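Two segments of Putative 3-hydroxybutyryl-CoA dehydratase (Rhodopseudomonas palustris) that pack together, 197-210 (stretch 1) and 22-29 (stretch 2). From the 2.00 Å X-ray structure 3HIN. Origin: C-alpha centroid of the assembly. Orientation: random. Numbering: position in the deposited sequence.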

ATOM      1  N   ALA A 197       9.876  12.126  33.197  1.00 41.93           N
ATOM      2  CA  ALA A 197       8.896  11.564  32.316  1.00 40.49           C
ATOM      3  C   ALA A 197       8.356  10.259  32.945  1.00 38.78           C
ATOM      4  O   ALA A 197       7.165   9.978  32.888  1.00 36.40           O
ATOM      5  CB  ALA A 197       9.492  11.351  30.887  1.00 39.44           C
ATOM      6  N   TYR A 198       9.230   9.509  33.614  1.00 38.59           N
ATOM      7  CA  TYR A 198       8.813   8.255  34.265  1.00 37.57           C
ATOM      8  C   TYR A 198       7.693   8.502  35.272  1.00 36.98           C
ATOM      9  O   TYR A 198       6.657   7.818  35.270  1.00 36.37           O
ATOM     10  CB  TYR A 198       9.996   7.576  34.991  1.00 38.05           C
ATOM     11  CG  TYR A 198       9.567   6.379  35.796  1.00 36.74           C
ATOM     12  CD1 TYR A 198       9.394   5.106  35.191  1.00 38.88           C
ATOM     13  CD2 TYR A 198       9.304   6.513  37.159  1.00 37.14           C
ATOM     14  CE1 TYR A 198       8.965   3.999  35.953  1.00 36.09           C
ATOM     15  CE2 TYR A 198       8.913   5.442  37.927  1.00 38.37           C
ATOM     16  CZ  TYR A 198       8.728   4.188  37.340  1.00 40.37           C
ATOM     17  OH  TYR A 198       8.304   3.141  38.155  1.00 39.58           O
ATOM     18  N   ASP A 199       7.927   9.476  36.130  1.00 36.30           N
ATOM     19  CA  ASP A 199       6.971   9.858  37.168  1.00 36.32           C
ATOM     20  C   ASP A 199       5.660  10.238  36.492  1.00 35.34           C
ATOM     21  O   ASP A 199       4.610   9.720  36.849  1.00 35.91           O
ATOM     22  CB  ASP A 199       7.552  11.011  37.981  1.00 35.25           C
ATOM     23  CG  ASP A 199       8.551  10.528  39.068  1.00 39.56           C
ATOM     24  OD1 ASP A 199       8.606   9.308  39.394  1.00 36.24           O
ATOM     25  OD2 ASP A 199       9.259  11.389  39.649  1.00 40.13           O
ATOM     26  N   LYS A 200       5.722  11.111  35.492  1.00 34.33           N
ATOM     27  CA  LYS A 200       4.492  11.506  34.790  1.00 34.53           C
ATOM     28  C   LYS A 200       3.821  10.265  34.145  1.00 34.11           C
ATOM     29  O   LYS A 200       2.603  10.042  34.266  1.00 33.97           O
ATOM     30  CB  LYS A 200       4.743  12.605  33.742  1.00 33.92           C
ATOM     31  CG  LYS A 200       3.458  12.991  32.986  1.00 34.06           C
ATOM     32  CD  LYS A 200       2.457  13.703  33.966  1.00 33.42           C
ATOM     33  CE  LYS A 200       1.360  14.470  33.231  1.00 34.94           C
ATOM     34  NZ  LYS A 200       0.374  15.104  34.157  1.00 30.60           N
ATOM     35  N   ALA A 201       4.622   9.437  33.494  1.00 34.34           N
ATOM     36  CA  ALA A 201       4.081   8.328  32.726  1.00 33.41           C
ATOM     37  C   ALA A 201       3.397   7.422  33.687  1.00 34.17           C
ATOM     38  O   ALA A 201       2.349   6.845  33.349  1.00 33.88           O
ATOM     39  CB  ALA A 201       5.188   7.571  31.971  1.00 34.89           C
ATOM     40  N   LEU A 202       3.970   7.286  34.884  1.00 33.51           N
ATOM     41  CA  LEU A 202       3.359   6.420  35.861  1.00 35.12           C
ATOM     42  C   LEU A 202       2.070   7.021  36.432  1.00 36.29           C
ATOM     43  O   LEU A 202       1.100   6.305  36.680  1.00 38.68           O
ATOM     44  CB  LEU A 202       4.347   6.058  36.951  1.00 33.72           C
ATOM     45  CG  LEU A 202       3.927   4.911  37.895  1.00 37.90           C
ATOM     46  CD1 LEU A 202       3.722   3.566  37.212  1.00 37.65           C
ATOM     47  CD2 LEU A 202       4.910   4.707  39.118  1.00 43.56           C
ATOM     48  N   GLU A 203       1.994   8.318  36.641  1.00 36.92           N
ATOM     49  CA  GLU A 203       0.678   8.816  37.017  1.00 37.82           C
ATOM     50  C   GLU A 203      -0.376   8.678  35.894  1.00 36.28           C
ATOM     51  O   GLU A 203      -1.540   8.416  36.176  1.00 37.12           O
ATOM     52  CB  GLU A 203       0.737  10.230  37.595  1.00 39.40           C
ATOM     53  CG  GLU A 203       0.919  11.255  36.529  1.00 45.32           C
ATOM     54  CD  GLU A 203       0.135  12.549  36.772  1.00 51.48           C
ATOM     55  OE1 GLU A 203       0.415  13.194  37.821  1.00 51.14           O
ATOM     56  OE2 GLU A 203      -0.684  12.921  35.869  1.00 50.20           O
ATOM     57  N   LEU A 204       0.019   8.840  34.632  1.00 35.20           N
ATOM     58  CA  LEU A 204      -0.882   8.536  33.529  1.00 34.70           C
ATOM     59  C   LEU A 204      -1.298   7.090  33.534  1.00 33.76           C
ATOM     60  O   LEU A 204      -2.453   6.796  33.301  1.00 32.39           O
ATOM     61  CB  LEU A 204      -0.294   8.898  32.171  1.00 34.35           C
ATOM     62  CG  LEU A 204      -0.037  10.400  32.003  1.00 34.01           C
ATOM     63  CD1 LEU A 204       0.609  10.652  30.671  1.00 37.62           C
ATOM     64  CD2 LEU A 204      -1.304  11.168  32.024  1.00 38.65           C
ATOM     65  N   GLY A 205      -0.376   6.169  33.813  1.00 34.23           N
ATOM     66  CA  GLY A 205      -0.764   4.720  33.810  1.00 33.47           C
ATOM     67  C   GLY A 205      -1.780   4.445  34.930  1.00 32.55           C
ATOM     68  O   GLY A 205      -2.776   3.745  34.731  1.00 31.50           O
ATOM     69  N   ASN A 206      -1.561   5.018  36.114  1.00 34.16           N
ATOM     70  CA  ASN A 206      -2.579   4.888  37.190  1.00 35.87           C
ATOM     71  C   ASN A 206      -3.953   5.447  36.797  1.00 35.46           C
ATOM     72  O   ASN A 206      -5.008   4.889  37.219  1.00 36.66           O
ATOM     73  CB  ASN A 206      -2.123   5.519  38.545  1.00 37.15           C
ATOM     74  CG  ASN A 206      -0.967   4.765  39.166  1.00 39.83           C
ATOM     75  OD1 ASN A 206       0.057   5.364  39.540  1.00 43.47           O
ATOM     76  ND2 ASN A 206      -1.108   3.421  39.247  1.00 41.51           N
ATOM     77  N   ARG A 207      -3.949   6.517  35.986  1.00 34.34           N
ATOM     78  CA  ARG A 207      -5.217   7.144  35.545  1.00 34.10           C
ATOM     79  C   ARG A 207      -5.975   6.285  34.513  1.00 34.50           C
ATOM     80  O   ARG A 207      -7.151   5.976  34.729  1.00 33.31           O
ATOM     81  CB  ARG A 207      -5.013   8.626  35.108  1.00 35.23           C
ATOM     82  CG  ARG A 207      -6.183   9.253  34.331  1.00 33.52           C
ATOM     83  CD  ARG A 207      -7.404   9.455  35.288  1.00 33.55           C
ATOM     84  NE  ARG A 207      -8.551   9.950  34.542  1.00 37.01           N
ATOM     85  CZ  ARG A 207      -9.320   9.223  33.724  1.00 39.62           C
ATOM     86  NH1 ARG A 207      -9.081   7.944  33.554  1.00 35.95           N
ATOM     87  NH2 ARG A 207     -10.359   9.774  33.084  1.00 38.76           N
ATOM     88  N   VAL A 208      -5.300   5.844  33.439  1.00 34.65           N
ATOM     89  CA  VAL A 208      -5.929   4.963  32.441  1.00 34.72           C
ATOM     90  C   VAL A 208      -6.379   3.676  33.117  1.00 34.60           C
ATOM     91  O   VAL A 208      -7.365   3.047  32.712  1.00 34.42           O
ATOM     92  CB  VAL A 208      -5.030   4.672  31.181  1.00 35.85           C
ATOM     93  CG1 VAL A 208      -4.679   5.941  30.458  1.00 37.26           C
ATOM     94  CG2 VAL A 208      -3.724   3.909  31.595  1.00 33.87           C
ATOM     95  N   ALA A 209      -5.692   3.321  34.195  1.00 34.90           N
ATOM     96  CA  ALA A 209      -6.018   2.078  34.939  1.00 36.07           C
ATOM     97  C   ALA A 209      -7.443   2.064  35.468  1.00 36.58           C
ATOM     98  O   ALA A 209      -7.989   0.994  35.741  1.00 37.05           O
ATOM     99  CB  ALA A 209      -5.059   1.899  36.091  1.00 34.53           C
ATOM    100  N   GLN A 210      -8.033   3.250  35.614  1.00 35.84           N
ATOM    101  CA  GLN A 210      -9.366   3.381  36.157  1.00 34.86           C
ATOM    102  C   GLN A 210     -10.414   3.156  35.061  1.00 34.61           C
ATOM    103  O   GLN A 210     -11.602   2.971  35.362  1.00 33.48           O
ATOM    104  CB  GLN A 210      -9.547   4.791  36.666  1.00 35.67           C
ATOM    105  CG  GLN A 210      -8.415   5.337  37.567  1.00 38.09           C
ATOM    106  CD  GLN A 210      -8.697   6.767  38.047  1.00 44.11           C
ATOM    107  OE1 GLN A 210      -9.546   7.470  37.491  1.00 44.66           O
ATOM    108  NE2 GLN A 210      -8.017   7.182  39.110  1.00 44.97           N
TER
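Stretch 2 22-29: TVGPVLTI

The apolar centre of the contact is formed by Leu-202 and Val-26, whose CA-to-CB bonds each point toward the opposing stretch. Leu-202 CD1 lies 3.7 Å from Val-26 CG1, a van der Waals separation between two methyl groups. Leu-202, with chi1 t and chi2 p, also places CD2 4.3 Å from Val-23 CG1, while its CD1 comes within 4.1 Å of Thr-28 CG2. One leucine therefore touches three residues of stretch 2.

One helical turn further on, Gly-205 allows the closest approach of the backbones: its CA is 6.2 Å from the CA of Val-26, and Gly-205 C is 3.8 Å from Val-26 CG2. An ideal CB built on Gly-205 would fall only 3.3 Å from that same CG2, so the absence of a side chain leaves room for the valine methyl. After another turn, Ala-209 CB meets Pro-25 CG at 3.7 Å, and the CA atoms of these two residues are 6.8 Å apart.

Stretch 1 is helical from Ala-197, with hydrogen bonds such as Gly-205 N to Ala-201 O (2.8 Å) and Ala-209 N to Gly-205 O (3.0 Å). Stretch 2 has strand conformation at 22-23 and 26-29, joined by a type II' turn from Val-23 to Val-26. Two hydrogen bonds close the turn, Val-23 N to Val-26 O at 2.8 Å and Val-26 N to Val-23 O at 3.1 Å. Gly-24 occupies it at phi/psi 57/-127, where positive phi favours glycine; a CB there would also clash with Pro-25 CD at 2.5 Å. Strand 26-29 runs roughly antiparallel to the helix, with 150° between their N-to-C directions, a signed crossing angle of 150° and a closest axial approach of 9.2 Å. Along this strand Val-26 and Thr-28 point toward the helix, whereas Leu-27 points away.

Outward from the centre, the contact becomes more polar. Near the turn, the side-chain amide of Asn-206 packs beside Pro-25 and Val-26. At the other end, the Tyr-198 CA-to-CB bond points sideways, but its chi1 t rotamer carries OH to 4.2 Å from Thr-28 CG2 and 4.3 Å from Val-23 CG2. A water completes this edge, hydrogen-bonded to Thr-28 OG1 at 2.5 Å and to Tyr-198 OH at 2.9 Å. No direct hydrogen bond crosses between the stretches, so the 322 Å² of buried surface, summed over both sides, rests mainly on side-chain packing.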

ATOM      1  N   THR A  22       6.126  -4.329  38.423  1.00 39.52           N
ATOM      2  CA  THR A  22       4.699  -4.150  38.438  1.00 39.96           C
ATOM      3  C   THR A  22       4.507  -3.188  39.576  1.00 40.63           C
ATOM      4  O   THR A  22       4.817  -3.542  40.722  1.00 39.56           O
ATOM      5  CB  THR A  22       4.029  -5.477  38.774  1.00 39.72           C
ATOM      6  OG1 THR A  22       4.253  -6.346  37.675  1.00 41.51           O
ATOM      7  CG2 THR A  22       2.503  -5.323  38.978  1.00 41.00           C
ATOM      8  N   VAL A  23       4.053  -1.967  39.274  1.00 39.65           N
ATOM      9  CA  VAL A  23       3.706  -1.018  40.330  1.00 40.27           C
ATOM     10  C   VAL A  23       2.187  -0.792  40.348  1.00 40.53           C
ATOM     11  O   VAL A  23       1.646  -0.140  39.457  1.00 40.17           O
ATOM     12  CB  VAL A  23       4.444   0.307  40.179  1.00 40.20           C
ATOM     13  CG1 VAL A  23       4.231   1.159  41.461  1.00 42.73           C
ATOM     14  CG2 VAL A  23       5.926   0.066  39.936  1.00 39.74           C
ATOM     15  N   GLY A  24       1.501  -1.363  41.346  1.00 40.68           N
ATOM     16  CA  GLY A  24       0.038  -1.380  41.343  1.00 39.37           C
ATOM     17  C   GLY A  24      -0.395  -2.065  40.059  1.00 37.83           C
ATOM     18  O   GLY A  24       0.068  -3.145  39.760  1.00 37.71           O
ATOM     19  N   PRO A  25      -1.266  -1.429  39.267  1.00 37.20           N
ATOM     20  CA  PRO A  25      -1.733  -2.197  38.100  1.00 36.67           C
ATOM     21  C   PRO A  25      -0.965  -1.831  36.804  1.00 36.52           C
ATOM     22  O   PRO A  25      -1.462  -2.062  35.691  1.00 35.40           O
ATOM     23  CB  PRO A  25      -3.205  -1.779  38.018  1.00 36.84           C
ATOM     24  CG  PRO A  25      -3.120  -0.271  38.298  1.00 37.32           C
ATOM     25  CD  PRO A  25      -2.020  -0.167  39.435  1.00 36.79           C
ATOM     26  N   VAL A  26       0.203  -1.212  36.981  1.00 35.97           N
ATOM     27  CA  VAL A  26       1.060  -0.788  35.889  1.00 37.13           C
ATOM     28  C   VAL A  26       2.304  -1.678  35.757  1.00 36.95           C
ATOM     29  O   VAL A  26       3.161  -1.760  36.676  1.00 35.89           O
ATOM     30  CB  VAL A  26       1.523   0.675  36.059  1.00 37.14           C
ATOM     31  CG1 VAL A  26       2.287   1.163  34.784  1.00 40.50           C
ATOM     32  CG2 VAL A  26       0.296   1.559  36.315  1.00 37.86           C
ATOM     33  N   LEU A  27       2.383  -2.343  34.617  1.00 36.92           N
ATOM     34  CA  LEU A  27       3.565  -3.113  34.237  1.00 36.38           C
ATOM     35  C   LEU A  27       4.606  -2.140  33.716  1.00 36.94           C
ATOM     36  O   LEU A  27       4.384  -1.460  32.708  1.00 36.57           O
ATOM     37  CB  LEU A  27       3.206  -4.115  33.171  1.00 36.19           C
ATOM     38  CG  LEU A  27       4.302  -5.088  32.698  1.00 37.85           C
ATOM     39  CD1 LEU A  27       4.598  -6.132  33.780  1.00 37.33           C
ATOM     40  CD2 LEU A  27       3.941  -5.710  31.372  1.00 37.38           C
ATOM     41  N   THR A  28       5.720  -2.016  34.423  1.00 36.55           N
ATOM     42  CA  THR A  28       6.728  -1.126  33.936  1.00 36.17           C
ATOM     43  C   THR A  28       7.853  -1.871  33.278  1.00 36.63           C
ATOM     44  O   THR A  28       8.326  -2.880  33.833  1.00 38.37           O
ATOM     45  CB  THR A  28       7.258  -0.179  35.033  1.00 36.49           C
ATOM     46  OG1 THR A  28       8.060  -0.902  35.969  1.00 35.60           O
ATOM     47  CG2 THR A  28       6.046   0.540  35.702  1.00 32.44           C
ATOM     48  N   ILE A  29       8.314  -1.342  32.144  1.00 34.69           N
ATOM     49  CA  ILE A  29       9.275  -2.028  31.304  1.00 34.39           C
ATOM     50  C   ILE A  29      10.464  -1.133  30.968  1.00 34.29           C
ATOM     51  O   ILE A  29      10.383  -0.274  30.084  1.00 34.50           O
ATOM     52  CB  ILE A  29       8.640  -2.455  29.980  1.00 33.67           C
ATOM     53  CG1 ILE A  29       7.528  -3.475  30.198  1.00 32.50           C
ATOM     54  CG2 ILE A  29       9.721  -3.098  29.103  1.00 34.02           C
ATOM     55  CD1 ILE A  29       6.765  -3.877  28.858  1.00 34.97           C
TER
HETATM   56  O   HOH W   1       8.996   0.376  37.855  1.00 32.07           O